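Local coordinates for aldehyde dehydrogenase (PDB 4H7N), which probably oxidises aldehydes to carboxylic acids with NAD+ as cofactor, at residues P116-V130 / K451-N464. Sequence-based numbering, arbitrary orientation.
Sequences PFIALQQSLVPYPLV and KRFLRKQAFLIKTN
The side chain of R455 reaches out across the strand axis and lays its guanidinium against the ring of Y127. Its CB rests 3.7 Å from V125 O, the same carbonyl that accepts the backbone N-H of R455 in an almost straight bond (178° at the hydrogen). CG, placed beside the backbone N by a chi1 of -73°, passes Y127 CZ and OH at the far end of the ring. The chain stays extended to NE, near Y127 CE2, and at the tip Y127 CE2 stands over the centre of one guanidinium face, 3.3 Å above its plane. F435 of the second subunit adds a cation-pi contact to the same arginine. F453 O lies at the edge of the Y127 ring, near its plane, and accepts the backbone N-H of Y127.

From here strands 118-126 and 454-462 run antiparallel, with regular paired bonds from V125-R455 to A119-I461. Together with strand 109-112 they form the three-stranded arm of the aldehyde dehydrogenase oligomerisation domain, and residues 458-461 pair in parallel with a strand of the second subunit, carrying the sheet across the interface.

On the face bearing L120 and L460, L120 CD1 meets L460 CD2 at 3.6 Å. On the other face, S123 OG lies in the plane of the F459 ring, at its edge, 3.3 Å from CE2.

At the far end, F117 O accepts both T463 N (2.9 Å) and T463 OG1 (3.2 Å), the two coming from the same face of the carbonyl plane. The N464 amide lies 23° from the plane of the F117 ring, with ND2 3.6 Å from F117 CG. K462 NZ donates to N464 OD1, which restrains the rotation of that amide, and also forms a salt bridge with D468.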
ATOM      1  N   PRO A 116     -19.226  23.382 -11.645  1.00 48.06           N
ATOM      2  CA  PRO A 116     -19.478  24.465 -10.702  1.00 46.19           C
ATOM      3  C   PRO A 116     -20.529  24.148  -9.652  1.00 44.99           C
ATOM      4  O   PRO A 116     -20.519  24.794  -8.630  1.00 45.72           O
ATOM      5  CB  PRO A 116     -19.916  25.654 -11.586  1.00 47.86           C
ATOM      6  CG  PRO A 116     -20.170  25.099 -12.928  1.00 49.38           C
ATOM      7  CD  PRO A 116     -19.580  23.728 -13.033  1.00 47.47           C
ATOM      8  N   PHE A 117     -21.428  23.183  -9.884  1.00 43.67           N
ATOM      9  CA  PHE A 117     -22.457  22.837  -8.883  1.00 42.68           C
ATOM     10  C   PHE A 117     -22.121  21.580  -8.063  1.00 41.01           C
ATOM     11  O   PHE A 117     -22.987  21.061  -7.350  1.00 41.68           O
ATOM     12  CB  PHE A 117     -23.825  22.665  -9.520  1.00 42.90           C
ATOM     13  CG  PHE A 117     -23.848  21.733 -10.696  1.00 43.99           C
ATOM     14  CD1 PHE A 117     -24.090  20.379 -10.524  1.00 45.44           C
ATOM     15  CD2 PHE A 117     -23.662  22.211 -11.990  1.00 46.42           C
ATOM     16  CE1 PHE A 117     -24.130  19.518 -11.613  1.00 44.77           C
ATOM     17  CE2 PHE A 117     -23.698  21.361 -13.082  1.00 46.06           C
ATOM     18  CZ  PHE A 117     -23.931  20.007 -12.894  1.00 45.40           C
ATOM     19  N   ILE A 118     -20.888  21.099  -8.179  1.00 38.74           N
ATOM     20  CA  ILE A 118     -20.401  20.027  -7.356  1.00 37.01           C
ATOM     21  C   ILE A 118     -19.197  20.499  -6.540  1.00 37.20           C
ATOM     22  O   ILE A 118     -18.145  20.892  -7.099  1.00 36.89           O
ATOM     23  CB  ILE A 118     -19.930  18.778  -8.166  1.00 36.74           C
ATOM     24  CG1 ILE A 118     -20.996  18.231  -9.130  1.00 37.10           C
ATOM     25  CG2 ILE A 118     -19.484  17.667  -7.224  1.00 35.50           C
ATOM     26  CD1 ILE A 118     -22.290  17.758  -8.476  1.00 37.30           C
ATOM     27  N   ALA A 119     -19.337  20.391  -5.220  1.00 36.98           N
ATOM     28  CA  ALA A 119     -18.291  20.729  -4.268  1.00 37.34           C
ATOM     29  C   ALA A 119     -17.685  19.434  -3.681  1.00 36.13           C
ATOM     30  O   ALA A 119     -18.347  18.418  -3.626  1.00 37.70           O
ATOM     31  CB  ALA A 119     -18.887  21.562  -3.159  1.00 38.42           C
ATOM     32  N   LEU A 120     -16.456  19.507  -3.194  1.00 37.76           N
ATOM     33  CA  LEU A 120     -15.738  18.357  -2.689  1.00 36.61           C
ATOM     34  C   LEU A 120     -15.284  18.627  -1.260  1.00 36.28           C
ATOM     35  O   LEU A 120     -14.673  19.675  -0.980  1.00 37.98           O
ATOM     36  CB  LEU A 120     -14.520  18.099  -3.593  1.00 36.53           C
ATOM     37  CG  LEU A 120     -13.534  17.042  -3.066  1.00 36.72           C
ATOM     38  CD1 LEU A 120     -14.127  15.635  -3.101  1.00 36.44           C
ATOM     39  CD2 LEU A 120     -12.234  17.086  -3.865  1.00 37.61           C
ATOM     40  N   GLN A 121     -15.595  17.724  -0.348  1.00 35.27           N
ATOM     41  CA  GLN A 121     -14.933  17.723   0.966  1.00 36.94           C
ATOM     42  C   GLN A 121     -14.195  16.422   1.136  1.00 35.62           C
ATOM     43  O   GLN A 121     -14.622  15.400   0.613  1.00 35.40           O
ATOM     44  CB  GLN A 121     -15.929  17.897   2.103  1.00 39.17           C
ATOM     45  CG  GLN A 121     -16.473  19.310   2.220  1.00 46.61           C
ATOM     46  CD  GLN A 121     -17.598  19.397   3.239  1.00 50.45           C
ATOM     47  OE1 GLN A 121     -17.577  18.704   4.257  1.00 50.71           O
ATOM     48  NE2 GLN A 121     -18.589  20.237   2.961  1.00 52.98           N
ATOM     49  N   GLN A 122     -13.080  16.454   1.854  1.00 36.51           N
ATOM     50  CA  GLN A 122     -12.282  15.256   2.122  1.00 37.12           C
ATOM     51  C   GLN A 122     -12.225  15.003   3.624  1.00 38.99           C
ATOM     52  O   GLN A 122     -12.229  15.945   4.406  1.00 38.42           O
ATOM     53  CB  GLN A 122     -10.872  15.438   1.595  1.00 37.83           C
ATOM     54  CG  GLN A 122     -10.751  15.691   0.081  1.00 40.66           C
ATOM     55  CD  GLN A 122     -10.695  14.392  -0.783  1.00 42.54           C
ATOM     56  OE1 GLN A 122     -10.527  14.453  -2.005  1.00 44.25           O
ATOM     57  NE2 GLN A 122     -10.838  13.234  -0.144  1.00 39.19           N
ATOM     58  N   SER A 123     -12.218  13.735   4.035  1.00 38.08           N
ATOM     59  CA  SER A 123     -11.886  13.408   5.439  1.00 39.13           C
ATOM     60  C   SER A 123     -11.110  12.117   5.511  1.00 35.03           C
ATOM     61  O   SER A 123     -10.883  11.469   4.490  1.00 31.97           O
ATOM     62  CB  SER A 123     -13.121  13.342   6.346  1.00 41.58           C
ATOM     63  OG  SER A 123     -13.886  12.203   6.025  1.00 47.35           O
ATOM     64  N   LEU A 124     -10.661  11.780   6.716  1.00 35.56           N
ATOM     65  CA  LEU A 124      -9.773  10.661   6.937  1.00 34.64           C
ATOM     66  C   LEU A 124     -10.303   9.778   8.084  1.00 34.69           C
ATOM     67  O   LEU A 124     -10.614  10.280   9.137  1.00 35.06           O
ATOM     68  CB  LEU A 124      -8.409  11.208   7.268  1.00 37.43           C
ATOM     69  CG  LEU A 124      -7.848  12.037   6.114  1.00 42.60           C
ATOM     70  CD1 LEU A 124      -7.218  13.318   6.656  1.00 47.47           C
ATOM     71  CD2 LEU A 124      -6.885  11.241   5.271  1.00 41.82           C
ATOM     72  N   VAL A 125     -10.392   8.476   7.860  1.00 31.01           N
ATOM     73  CA  VAL A 125     -10.996   7.548   8.808  1.00 31.79           C
ATOM     74  C   VAL A 125      -9.927   6.495   9.188  1.00 29.58           C
ATOM     75  O   VAL A 125      -9.483   5.723   8.322  1.00 30.17           O
ATOM     76  CB  VAL A 125     -12.190   6.821   8.141  1.00 32.65           C
ATOM     77  CG1 VAL A 125     -12.921   5.933   9.119  1.00 37.04           C
ATOM     78  CG2 VAL A 125     -13.163   7.847   7.581  1.00 37.27           C
ATOM     79  N   PRO A 126      -9.519   6.445  10.465  1.00 28.85           N
ATOM     80  CA  PRO A 126      -8.477   5.459  10.812  1.00 25.98           C
ATOM     81  C   PRO A 126      -8.920   4.010  10.663  1.00 24.63           C
ATOM     82  O   PRO A 126     -10.067   3.696  10.891  1.00 26.01           O
ATOM     83  CB  PRO A 126      -8.198   5.750  12.283  1.00 28.91           C
ATOM     84  CG  PRO A 126      -9.434   6.426  12.820  1.00 29.42           C
ATOM     85  CD  PRO A 126     -10.032   7.161  11.644  1.00 29.48           C
ATOM     86  N   TYR A 127      -7.984   3.107  10.363  1.00 25.16           N
ATOM     87  CA  TYR A 127      -8.230   1.671  10.550  1.00 24.23           C
ATOM     88  C   TYR A 127      -8.515   1.477  12.038  1.00 24.36           C
ATOM     89  O   TYR A 127      -7.740   1.957  12.858  1.00 26.65           O
ATOM     90  CB  TYR A 127      -7.025   0.869  10.146  1.00 24.46           C
ATOM     91  CG  TYR A 127      -6.794   0.854   8.654  1.00 25.92           C
ATOM     92  CD1 TYR A 127      -6.072   1.845   8.045  1.00 27.23           C
ATOM     93  CD2 TYR A 127      -7.319  -0.143   7.848  1.00 29.02           C
ATOM     94  CE1 TYR A 127      -5.873   1.861   6.656  1.00 27.96           C
ATOM     95  CE2 TYR A 127      -7.135  -0.139   6.456  1.00 30.00           C
ATOM     96  CZ  TYR A 127      -6.412   0.870   5.886  1.00 28.44           C
ATOM     97  OH  TYR A 127      -6.216   0.897   4.561  1.00 32.62           O
ATOM     98  N   PRO A 128      -9.581   0.762  12.400  1.00 24.27           N
ATOM     99  CA  PRO A 128      -9.851   0.707  13.856  1.00 24.95           C
ATOM    100  C   PRO A 128      -8.776  -0.021  14.694  1.00 25.63           C
ATOM    101  O   PRO A 128      -8.487   0.417  15.814  1.00 26.56           O
ATOM    102  CB  PRO A 128     -11.173  -0.021  13.930  1.00 26.13           C
ATOM    103  CG  PRO A 128     -11.860   0.326  12.630  1.00 26.12           C
ATOM    104  CD  PRO A 128     -10.751   0.329  11.612  1.00 24.66           C
ATOM    105  N   LEU A 129      -8.233  -1.101  14.180  1.00 22.98           N
ATOM    106  CA  LEU A 129      -7.269  -1.925  14.928  1.00 23.99           C
ATOM    107  C   LEU A 129      -6.048  -2.342  14.109  1.00 23.91           C
ATOM    108  O   LEU A 129      -6.147  -3.022  13.074  1.00 23.41           O
ATOM    109  CB  LEU A 129      -7.953  -3.144  15.494  1.00 25.17           C
ATOM    110  CG  LEU A 129      -7.084  -3.979  16.460  1.00 25.71           C
ATOM    111  CD1 LEU A 129      -6.688  -3.149  17.692  1.00 26.78           C
ATOM    112  CD2 LEU A 129      -7.786  -5.235  16.901  1.00 27.15           C
ATOM    113  N   VAL A 130      -4.886  -1.874  14.560  1.00 22.03           N
ATOM    114  CA  VAL A 130      -3.602  -2.094  13.889  1.00 20.82           C
ATOM    115  C   VAL A 130      -2.819  -3.083  14.747  1.00 22.69           C
ATOM    116  O   VAL A 130      -2.779  -2.941  16.015  1.00 23.13           O
ATOM    117  CB  VAL A 130      -2.830  -0.762  13.738  1.00 20.52           C
ATOM    118  CG1 VAL A 130      -1.432  -1.004  13.221  1.00 21.08           C
ATOM    119  CG2 VAL A 130      -3.577   0.153  12.793  1.00 22.61           C
ATOM    120  N   LYS A 451      -0.230   8.721   7.252  1.00 33.19           N
ATOM    121  CA  LYS A 451      -1.369   8.550   6.386  1.00 34.95           C
ATOM    122  C   LYS A 451      -1.654   7.133   5.957  1.00 31.74           C
ATOM    123  O   LYS A 451      -2.781   6.771   5.666  1.00 30.26           O
ATOM    124  CB  LYS A 451      -1.232   9.484   5.205  1.00 42.52           C
ATOM    125  CG  LYS A 451      -1.328  10.940   5.658  1.00 48.17           C
ATOM    126  CD  LYS A 451      -1.278  11.922   4.490  1.00 57.39           C
ATOM    127  CE  LYS A 451      -2.687  12.279   4.021  1.00 63.43           C
ATOM    128  NZ  LYS A 451      -3.399  13.051   5.079  1.00 62.86           N
ATOM    129  N   ARG A 452      -0.667   6.268   5.991  1.00 28.90           N
ATOM    130  CA  ARG A 452      -0.967   4.884   5.754  1.00 28.16           C
ATOM    131  C   ARG A 452      -2.042   4.286   6.675  1.00 26.45           C
ATOM    132  O   ARG A 452      -2.659   3.261   6.317  1.00 24.64           O
ATOM    133  CB  ARG A 452       0.315   4.072   5.699  1.00 32.47           C
ATOM    134  CG  ARG A 452       0.962   3.827   6.989  1.00 31.87           C
ATOM    135  CD  ARG A 452       2.440   3.375   6.803  1.00 31.63           C
ATOM    136  NE  ARG A 452       3.085   3.859   8.010  1.00 29.59           N
ATOM    137  CZ  ARG A 452       3.836   3.170   8.873  1.00 33.47           C
ATOM    138  NH1 ARG A 452       4.126   1.898   8.695  1.00 31.24           N
ATOM    139  NH2 ARG A 452       4.343   3.806   9.921  1.00 34.05           N
ATOM    140  N   PHE A 453      -2.249   4.878   7.856  1.00 23.95           N
ATOM    141  CA  PHE A 453      -3.196   4.340   8.847  1.00 23.39           C
ATOM    142  C   PHE A 453      -4.625   4.899   8.722  1.00 23.99           C
ATOM    143  O   PHE A 453      -5.450   4.632   9.576  1.00 25.70           O
ATOM    144  CB  PHE A 453      -2.677   4.613  10.270  1.00 23.30           C
ATOM    145  CG  PHE A 453      -1.391   3.899  10.572  1.00 22.16           C
ATOM    146  CD1 PHE A 453      -1.307   2.542  10.424  1.00 21.66           C
ATOM    147  CD2 PHE A 453      -0.256   4.604  10.850  1.00 21.97           C
ATOM    148  CE1 PHE A 453      -0.108   1.852  10.677  1.00 22.59           C
ATOM    149  CE2 PHE A 453       0.950   3.955  11.035  1.00 20.84           C
ATOM    150  CZ  PHE A 453       1.023   2.586  10.970  1.00 22.52           C
ATOM    151  N   LEU A 454      -4.866   5.672   7.673  1.00 25.38           N
ATOM    152  CA  LEU A 454      -6.122   6.402   7.426  1.00 27.44           C
ATOM    153  C   LEU A 454      -6.665   6.050   6.081  1.00 29.74           C
ATOM    154  O   LEU A 454      -5.878   5.849   5.123  1.00 29.36           O
ATOM    155  CB  LEU A 454      -5.846   7.914   7.443  1.00 30.45           C
ATOM    156  CG  LEU A 454      -5.392   8.410   8.841  1.00 30.97           C
ATOM    157  CD1 LEU A 454      -4.671   9.718   8.639  1.00 35.96           C
ATOM    158  CD2 LEU A 454      -6.589   8.608   9.757  1.00 32.19           C
ATOM    159  N   ARG A 455      -7.978   5.882   5.994  1.00 28.20           N
ATOM    160  CA  ARG A 455      -8.604   5.763   4.703  1.00 29.52           C
ATOM    161  C   ARG A 455      -9.153   7.146   4.369  1.00 28.29           C
ATOM    162  O   ARG A 455      -9.771   7.794   5.197  1.00 28.44           O
ATOM    163  CB  ARG A 455      -9.747   4.776   4.730  1.00 30.63           C
ATOM    164  CG  ARG A 455      -9.315   3.343   4.824  1.00 35.83           C
ATOM    165  CD  ARG A 455     -10.547   2.498   4.535  1.00 42.64           C
ATOM    166  NE  ARG A 455     -10.311   1.045   4.503  1.00 45.95           N
ATOM    167  CZ  ARG A 455     -10.396   0.235   5.552  1.00 46.82           C
ATOM    168  NH1 ARG A 455     -10.199  -1.073   5.370  1.00 50.42           N
ATOM    169  NH2 ARG A 455     -10.653   0.716   6.767  1.00 47.94           N
ATOM    170  N   LYS A 456      -8.892   7.579   3.156  1.00 28.03           N
ATOM    171  CA  LYS A 456      -9.426   8.817   2.632  1.00 30.89           C
ATOM    172  C   LYS A 456     -10.841   8.596   2.161  1.00 29.80           C
ATOM    173  O   LYS A 456     -11.153   7.574   1.543  1.00 29.45           O
ATOM    174  CB  LYS A 456      -8.535   9.297   1.472  1.00 34.93           C
ATOM    175  CG  LYS A 456      -7.156   9.763   1.909  1.00 38.63           C
ATOM    176  CD  LYS A 456      -6.255  10.006   0.695  1.00 44.40           C
ATOM    177  CE  LYS A 456      -4.775   9.718   0.976  1.00 47.45           C
ATOM    178  NZ  LYS A 456      -4.044   9.729  -0.339  1.00 51.83           N
ATOM    179  N   GLN A 457     -11.704   9.535   2.494  1.00 32.24           N
ATOM    180  CA  GLN A 457     -13.109   9.546   2.074  1.00 32.42           C
ATOM    181  C   GLN A 457     -13.380  10.830   1.348  1.00 34.27           C
ATOM    182  O   GLN A 457     -13.031  11.905   1.843  1.00 35.21           O
ATOM    183  CB  GLN A 457     -14.016   9.575   3.297  1.00 35.24           C
ATOM    184  CG  GLN A 457     -14.362   8.273   3.875  1.00 37.21           C
ATOM    185  CD  GLN A 457     -15.497   8.379   4.897  1.00 39.10           C
ATOM    186  OE1 GLN A 457     -15.498   9.251   5.759  1.00 40.73           O
ATOM    187  NE2 GLN A 457     -16.431   7.472   4.812  1.00 37.76           N
ATOM    188  N   ALA A 458     -13.986  10.748   0.175  1.00 34.63           N
ATOM    189  CA  ALA A 458     -14.408  11.948  -0.560  1.00 33.97           C
ATOM    190  C   ALA A 458     -15.933  12.117  -0.451  1.00 35.53           C
ATOM    191  O   ALA A 458     -16.690  11.134  -0.451  1.00 34.32           O
ATOM    192  CB  ALA A 458     -13.978  11.837  -2.013  1.00 34.23           C
ATOM    193  N   PHE A 459     -16.376  13.356  -0.256  1.00 34.78           N
ATOM    194  CA  PHE A 459     -17.792  13.689  -0.288  1.00 35.91           C
ATOM    195  C   PHE A 459     -17.945  14.654  -1.443  1.00 36.55           C
ATOM    196  O   PHE A 459     -17.364  15.745  -1.437  1.00 38.17           O
ATOM    197  CB  PHE A 459     -18.274  14.325   1.020  1.00 37.87           C
ATOM    198  CG  PHE A 459     -17.981  13.500   2.244  1.00 39.58           C
ATOM    199  CD1 PHE A 459     -18.863  12.538   2.667  1.00 40.74           C
ATOM    200  CD2 PHE A 459     -16.798  13.664   2.940  1.00 41.51           C
ATOM    201  CE1 PHE A 459     -18.586  11.754   3.780  1.00 41.37           C
ATOM    202  CE2 PHE A 459     -16.510  12.880   4.069  1.00 42.32           C
ATOM    203  CZ  PHE A 459     -17.417  11.927   4.480  1.00 41.06           C
ATOM    204  N   LEU A 460     -18.696  14.230  -2.437  1.00 35.41           N
ATOM    205  CA  LEU A 460     -19.021  15.060  -3.575  1.00 36.29           C
ATOM    206  C   LEU A 460     -20.449  15.547  -3.439  1.00 36.51           C
ATOM    207  O   LEU A 460     -21.386  14.761  -3.420  1.00 35.01           O
ATOM    208  CB  LEU A 460     -18.854  14.278  -4.866  1.00 37.39           C
ATOM    209  CG  LEU A 460     -17.402  13.914  -5.167  1.00 39.25           C
ATOM    210  CD1 LEU A 460     -17.265  12.793  -6.192  1.00 39.42           C
ATOM    211  CD2 LEU A 460     -16.649  15.167  -5.629  1.00 40.04           C
ATOM    212  N   ILE A 461     -20.592  16.868  -3.394  1.00 38.58           N
ATOM    213  CA  ILE A 461     -21.814  17.505  -2.951  1.00 40.59           C
ATOM    214  C   ILE A 461     -22.473  18.314  -4.045  1.00 40.00           C
ATOM    215  O   ILE A 461     -21.896  19.258  -4.572  1.00 42.32           O
ATOM    216  CB  ILE A 461     -21.513  18.439  -1.779  1.00 42.07           C
ATOM    217  CG1 ILE A 461     -20.858  17.630  -0.653  1.00 41.57           C
ATOM    218  CG2 ILE A 461     -22.787  19.111  -1.303  1.00 43.96           C
ATOM    219  CD1 ILE A 461     -20.116  18.430   0.376  1.00 42.98           C
ATOM    220  N   LYS A 462     -23.700  17.943  -4.370  1.00 39.69           N
ATOM    221  CA  LYS A 462     -24.477  18.678  -5.330  1.00 39.82           C
ATOM    222  C   LYS A 462     -25.095  19.898  -4.622  1.00 41.00           C
ATOM    223  O   LYS A 462     -25.917  19.760  -3.743  1.00 38.90           O
ATOM    224  CB  LYS A 462     -25.549  17.790  -5.945  1.00 38.86           C
ATOM    225  CG  LYS A 462     -26.372  18.515  -7.008  1.00 39.33           C
ATOM    226  CD  LYS A 462     -27.493  17.629  -7.500  1.00 39.90           C
ATOM    227  CE  LYS A 462     -28.480  18.382  -8.383  1.00 40.65           C
ATOM    228  NZ  LYS A 462     -27.796  18.957  -9.577  1.00 41.60           N
ATOM    229  N   THR A 463     -24.639  21.089  -4.986  1.00 43.40           N
ATOM    230  CA  THR A 463     -25.107  22.318  -4.353  1.00 45.22           C
ATOM    231  C   THR A 463     -26.286  23.034  -5.087  1.00 46.14           C
ATOM    232  O   THR A 463     -26.747  24.059  -4.599  1.00 46.03           O
ATOM    233  CB  THR A 463     -23.964  23.351  -4.267  1.00 46.21           C
ATOM    234  OG1 THR A 463     -23.547  23.681  -5.598  1.00 46.19           O
ATOM    235  CG2 THR A 463     -22.760  22.786  -3.495  1.00 47.32           C
ATOM    236  N   ASN A 464     -26.778  22.549  -6.226  1.00 45.78           N
ATOM    237  CA  ASN A 464     -27.855  23.281  -6.917  1.00 47.00           C
ATOM    238  C   ASN A 464     -29.108  22.429  -6.969  1.00 47.79           C
ATOM    239  O   ASN A 464     -29.135  21.358  -6.399  1.00 45.22           O
ATOM    240  CB  ASN A 464     -27.420  23.712  -8.324  1.00 46.85           C
ATOM    241  CG  ASN A 464     -27.201  22.523  -9.244  1.00 45.72           C
ATOM    242  OD1 ASN A 464     -26.928  21.394  -8.775  1.00 43.35           O
ATOM    243  ND2 ASN A 464     -27.331  22.745 -10.545  1.00 45.33           N
TER
HETATM  244  O   HOH W   1     -10.855   2.903   7.735  1.00 33.92           O
HETATM  245  O   HOH W   2      -3.364   2.736   3.898  1.00 41.41           O